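Local coordinates for tailspike protein (Acinetobacter phage vB_ApiP_P1, PDB 6E1R) that probably recognises and depolymerises the capsular polysaccharide of its Acinetobacter host, as a trimeric tailspike hydrolase with a central parallel beta-helix, at residues I267-F278 and L292-F303. Numbering follows the deposited sequence.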
loop_
_atom_site.group_PDB
_atom_site.type_symbol
_atom_site.label_atom_id
_atom_site.label_comp_id
_atom_site.label_asym_id
_atom_site.label_seq_id
_atom_site.Cartn_x
_atom_site.Cartn_y
_atom_site.Cartn_z
ATOM N N ILE A 267 -0.250 6.202 -20.712
ATOM C CA ILE A 267 -0.958 4.955 -20.452
ATOM C C ILE A 267 -2.427 5.162 -20.789
ATOM O O ILE A 267 -3.014 6.190 -20.436
ATOM C CB ILE A 267 -0.784 4.499 -18.989
ATOM C CG1 ILE A 267 0.701 4.411 -18.634
ATOM C CG2 ILE A 267 -1.466 3.160 -18.760
ATOM C CD1 ILE A 267 0.966 4.093 -17.181
ATOM N N GLU A 268 -3.019 4.185 -21.474
ATOM C CA GLU A 268 -4.399 4.295 -21.923
ATOM C C GLU A 268 -5.051 2.921 -21.933
ATOM O O GLU A 268 -4.452 1.945 -22.395
ATOM C CB GLU A 268 -4.481 4.918 -23.322
ATOM C CG GLU A 268 -5.892 5.013 -23.879
ATOM C CD GLU A 268 -5.937 5.651 -25.255
ATOM O OE1 GLU A 268 -4.884 5.698 -25.924
ATOM O OE2 GLU A 268 -7.026 6.103 -25.667
ATOM N N TRP A 269 -6.277 2.853 -21.420
ATOM C CA TRP A 269 -7.091 1.653 -21.532
ATOM C C TRP A 269 -8.559 2.050 -21.471
ATOM O O TRP A 269 -8.911 3.084 -20.896
ATOM C CB TRP A 269 -6.761 0.621 -20.443
ATOM C CG TRP A 269 -7.305 0.935 -19.081
ATOM C CD1 TRP A 269 -8.511 0.549 -18.573
ATOM C CD2 TRP A 269 -6.647 1.664 -18.037
ATOM N NE1 TRP A 269 -8.653 1.007 -17.286
ATOM C CE2 TRP A 269 -7.523 1.694 -16.932
ATOM C CE3 TRP A 269 -5.407 2.302 -17.932
ATOM C CZ2 TRP A 269 -7.198 2.336 -15.738
ATOM C CZ3 TRP A 269 -5.086 2.939 -16.743
ATOM C CH2 TRP A 269 -5.979 2.952 -15.663
ATOM N N ASP A 270 -9.406 1.228 -22.078
ATOM C CA ASP A 270 -10.825 1.541 -22.205
ATOM C C ASP A 270 -11.651 0.366 -21.685
ATOM O O ASP A 270 -11.178 -0.473 -20.907
ATOM C CB ASP A 270 -11.163 1.890 -23.661
ATOM C CG ASP A 270 -10.838 0.759 -24.629
ATOM O OD1 ASP A 270 -10.376 -0.310 -24.179
ATOM O OD2 ASP A 270 -11.047 0.942 -25.847
ATOM N N SER A 271 -12.912 0.305 -22.120
ATOM C CA SER A 271 -13.842 -0.777 -21.801
ATOM C C SER A 271 -14.096 -0.912 -20.303
ATOM O O SER A 271 -14.489 -1.986 -19.836
ATOM C CB SER A 271 -13.356 -2.113 -22.376
ATOM O OG SER A 271 -13.166 -2.019 -23.777
ATOM N N TYR A 272 -13.881 0.167 -19.546
ATOM C CA TYR A 272 -14.078 0.172 -18.096
ATOM C C TYR A 272 -13.207 -0.884 -17.419
ATOM O O TYR A 272 -13.649 -1.599 -16.517
ATOM C CB TYR A 272 -15.555 -0.010 -17.735
ATOM C CG TYR A 272 -16.451 1.026 -18.375
ATOM C CD1 TYR A 272 -17.045 0.792 -19.609
ATOM C CD2 TYR A 272 -16.694 2.244 -17.751
ATOM C CE1 TYR A 272 -17.859 1.737 -20.202
ATOM C CE2 TYR A 272 -17.510 3.197 -18.337
ATOM C CZ TYR A 272 -18.089 2.938 -19.561
ATOM O OH TYR A 272 -18.901 3.880 -20.151
ATOM N N GLY A 273 -11.955 -0.982 -17.865
ATOM C CA GLY A 273 -11.036 -1.925 -17.258
ATOM C C GLY A 273 -10.758 -1.586 -15.807
ATOM O O GLY A 273 -10.722 -0.420 -15.412
ATOM N N THR A 274 -10.538 -2.626 -15.010
ATOM C CA THR A 274 -10.485 -2.503 -13.561
ATOM C C THR A 274 -9.095 -2.815 -13.021
ATOM O O THR A 274 -8.348 -3.614 -13.592
ATOM C CB THR A 274 -11.506 -3.437 -12.899
ATOM O OG1 THR A 274 -11.253 -4.789 -13.303
ATOM C CG2 THR A 274 -12.916 -3.057 -13.304
ATOM N N GLN A 275 -8.762 -2.158 -11.909
ATOM C CA GLN A 275 -7.601 -2.482 -11.078
ATOM C C GLN A 275 -6.289 -2.292 -11.847
ATOM O O GLN A 275 -5.604 -3.240 -12.234
ATOM C CB GLN A 275 -7.724 -3.904 -10.516
ATOM C CG GLN A 275 -8.906 -4.089 -9.576
ATOM C CD GLN A 275 -8.711 -3.388 -8.247
ATOM O OE1 GLN A 275 -7.632 -3.444 -7.655
ATOM N NE2 GLN A 275 -9.756 -2.720 -7.769
ATOM N N TRP A 276 -5.960 -1.019 -12.050
ATOM C CA TRP A 276 -4.647 -0.589 -12.523
ATOM C C TRP A 276 -4.007 0.208 -11.391
ATOM O O TRP A 276 -4.445 1.323 -11.090
ATOM C CB TRP A 276 -4.758 0.261 -13.787
ATOM C CG TRP A 276 -5.150 -0.474 -15.039
ATOM C CD1 TRP A 276 -6.301 -1.176 -15.253
ATOM C CD2 TRP A 276 -4.407 -0.540 -16.264
ATOM N NE1 TRP A 276 -6.313 -1.689 -16.529
ATOM C CE2 TRP A 276 -5.161 -1.312 -17.170
ATOM C CE3 TRP A 276 -3.172 -0.029 -16.678
ATOM C CZ2 TRP A 276 -4.723 -1.582 -18.465
ATOM C CZ3 TRP A 276 -2.738 -0.301 -17.964
ATOM C CH2 TRP A 276 -3.511 -1.072 -18.841
ATOM N N HIS A 277 -2.980 -0.358 -10.761
ATOM C CA HIS A 277 -2.344 0.268 -9.611
ATOM C C HIS A 277 -0.846 0.401 -9.848
ATOM O O HIS A 277 -0.252 -0.359 -10.616
ATOM C CB HIS A 277 -2.615 -0.524 -8.327
ATOM C CG HIS A 277 -4.070 -0.677 -8.013
ATOM N ND1 HIS A 277 -4.908 0.401 -7.824
ATOM C CD2 HIS A 277 -4.839 -1.781 -7.861
ATOM C CE1 HIS A 277 -6.129 -0.031 -7.568
ATOM N NE2 HIS A 277 -6.114 -1.352 -7.583
ATOM N N PHE A 278 -0.243 1.379 -9.172
ATOM C CA PHE A 278 1.152 1.757 -9.388
ATOM C C PHE A 278 1.848 1.883 -8.039
ATOM O O PHE A 278 1.586 2.828 -7.287
ATOM C CB PHE A 278 1.247 3.065 -10.174
ATOM C CG PHE A 278 0.559 3.020 -11.509
ATOM C CD1 PHE A 278 -0.797 3.283 -11.619
ATOM C CD2 PHE A 278 1.270 2.718 -12.658
ATOM C CE1 PHE A 278 -1.429 3.238 -12.846
ATOM C CE2 PHE A 278 0.645 2.674 -13.889
ATOM C CZ PHE A 278 -0.707 2.934 -13.983
ATOM N N LEU A 292 -1.290 12.207 -18.558
ATOM C CA LEU A 292 -0.380 11.076 -18.421
ATOM C C LEU A 292 -1.136 9.757 -18.483
ATOM O O LEU A 292 -0.640 8.779 -19.054
ATOM C CB LEU A 292 0.408 11.178 -17.115
ATOM C CG LEU A 292 1.297 12.408 -16.931
ATOM C CD1 LEU A 292 2.064 12.307 -15.626
ATOM C CD2 LEU A 292 2.247 12.572 -18.106
ATOM N N ILE A 293 -2.334 9.712 -17.903
ATOM C CA ILE A 293 -3.175 8.521 -17.893
ATOM C C ILE A 293 -4.568 8.943 -18.341
ATOM O O ILE A 293 -5.274 9.646 -17.607
ATOM C CB ILE A 293 -3.226 7.857 -16.510
ATOM C CG1 ILE A 293 -1.820 7.481 -16.041
ATOM C CG2 ILE A 293 -4.124 6.630 -16.541
ATOM C CD1 ILE A 293 -1.778 6.927 -14.638
ATOM N N LYS A 294 -4.964 8.521 -19.538
ATOM C CA LYS A 294 -6.309 8.738 -20.062
ATOM C C LYS A 294 -6.987 7.379 -20.156
ATOM O O LYS A 294 -6.566 6.527 -20.945
ATOM C CB LYS A 294 -6.284 9.419 -21.426
ATOM C CG LYS A 294 -7.674 9.572 -22.027
ATOM C CD LYS A 294 -7.629 9.879 -23.510
ATOM C CE LYS A 294 -7.063 11.249 -23.768
ATOM N NZ LYS A 294 -7.150 11.614 -25.213
ATOM N N CYS A 295 -8.030 7.171 -19.359
ATOM C CA CYS A 295 -8.635 5.853 -19.262
ATOM C C CYS A 295 -10.146 5.954 -19.132
ATOM O O CYS A 295 -10.665 6.822 -18.426
ATOM C CB CYS A 295 -8.068 5.075 -18.068
ATOM S SG CYS A 295 -8.398 5.837 -16.462
ATOM N N THR A 296 -10.841 5.060 -19.833
ATOM C CA THR A 296 -12.257 4.783 -19.603
ATOM C C THR A 296 -12.281 3.562 -18.691
ATOM O O THR A 296 -12.241 2.420 -19.151
ATOM C CB THR A 296 -12.999 4.536 -20.911
ATOM O OG1 THR A 296 -12.880 5.687 -21.757
ATOM C CG2 THR A 296 -14.471 4.246 -20.651
ATOM N N ALA A 297 -12.310 3.808 -17.384
ATOM C CA ALA A 297 -12.071 2.765 -16.400
ATOM C C ALA A 297 -13.169 2.740 -15.348
ATOM O O ALA A 297 -13.944 3.687 -15.194
ATOM C CB ALA A 297 -10.714 2.954 -15.710
ATOM N N SER A 298 -13.222 1.622 -14.630
ATOM C CA SER A 298 -13.986 1.480 -13.401
ATOM C C SER A 298 -13.052 0.904 -12.344
ATOM O O SER A 298 -11.902 0.559 -12.632
ATOM C CB SER A 298 -15.231 0.604 -13.593
ATOM O OG SER A 298 -14.887 -0.704 -14.005
ATOM N N SER A 299 -13.550 0.824 -11.104
ATOM C CA SER A 299 -12.782 0.409 -9.930
ATOM C C SER A 299 -11.721 1.460 -9.607
ATOM O O SER A 299 -11.384 2.286 -10.463
ATOM C CB SER A 299 -12.149 -0.973 -10.138
ATOM O OG SER A 299 -13.081 -2.004 -9.873
ATOM N N PRO A 300 -11.180 1.473 -8.389
ATOM C CA PRO A 300 -10.233 2.528 -8.016
ATOM C C PRO A 300 -8.897 2.408 -8.733
ATOM O O PRO A 300 -8.514 1.353 -9.244
ATOM C CB PRO A 300 -10.061 2.329 -6.507
ATOM C CG PRO A 300 -10.365 0.892 -6.302
ATOM C CD PRO A 300 -11.487 0.599 -7.244
ATOM N N ILE A 301 -8.188 3.534 -8.764
ATOM C CA ILE A 301 -6.829 3.620 -9.284
ATOM C C ILE A 301 -5.964 4.214 -8.181
ATOM O O ILE A 301 -6.231 5.328 -7.712
ATOM C CB ILE A 301 -6.752 4.470 -10.561
ATOM C CG1 ILE A 301 -7.694 3.913 -11.631
ATOM C CG2 ILE A 301 -5.321 4.529 -11.076
ATOM C CD1 ILE A 301 -7.784 4.778 -12.868
HETATM N N MSE A 302 -4.939 3.479 -7.764
HETATM C CA MSE A 302 -4.127 3.912 -6.631
HETATM C C MSE A 302 -2.645 4.045 -6.964
HETATM O O MSE A 302 -2.084 3.234 -7.701
HETATM C CB MSE A 302 -4.296 2.944 -5.461
HETATM C CG MSE A 302 -5.726 2.786 -4.987
HETATM SE SE MSE A 302 -5.846 1.562 -3.480
HETATM C CE MSE A 302 -4.890 0.043 -4.247
ATOM N N PHE A 303 -2.020 5.076 -6.404
ATOM C CA PHE A 303 -0.580 5.293 -6.502
ATOM C C PHE A 303 -0.005 5.196 -5.096
ATOM O O PHE A 303 -0.189 6.107 -4.282
ATOM C CB PHE A 303 -0.261 6.649 -7.132
ATOM C CG PHE A 303 -0.774 6.805 -8.534
ATOM C CD1 PHE A 303 -2.063 7.254 -8.770
ATOM C CD2 PHE A 303 0.036 6.506 -9.618
ATOM C CE1 PHE A 303 -2.535 7.402 -10.057
ATOM C CE2 PHE A 303 -0.431 6.651 -10.911
ATOM C CZ PHE A 303 -1.718 7.098 -11.129
HETATM O O HOH W 1 -10.435 5.048 -23.220
HETATM O O HOH W 2 -9.501 0.427 -11.836
#
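Cys295 CB sits over one face of the Trp269 ring, 3.5 Å from the six-membered ring centroid and 6° off the normal, while Trp276 covers the opposite face. Ile301 CD1 reaches the rim near the ring plane, 3.8 Å from Trp269 CH2. With CG set between the backbone N and carbonyl carbon (chi1 76°), Trp269 donates from NE1 to Gly273 O at 3.1 Å. Two bonds fix the His277 imidazole in its plane: ND1 accepts from Met302 N at 3.1 Å, and NE2 donates to Gln275 OE1 at 2.6 Å. Met302, a selenomethionine bent at chi3, places CE over the centre of one His277 face, a CH-pi contact 3.6 Å from the centroid. The Phe278 and Phe303 rings are almost parallel but offset until they hardly overlap, centroids 5.1 Å apart. Ser298 OG donates to Tyr272 O at 2.9 Å, from above the carbonyl plane. Strand 267-270 runs parallel to 293-297 (axes at 13°), and 276-278 to 301-303, as in successive coils of a right-handed beta-helix. Phe253 stacks on Phe278 and Phe334 meets Phe303, a row of phenylalanines along the coils. Strands 235-239 and 316-320 flank the first pair, and a second subunit packs against Gln275, Ser299 and Met302.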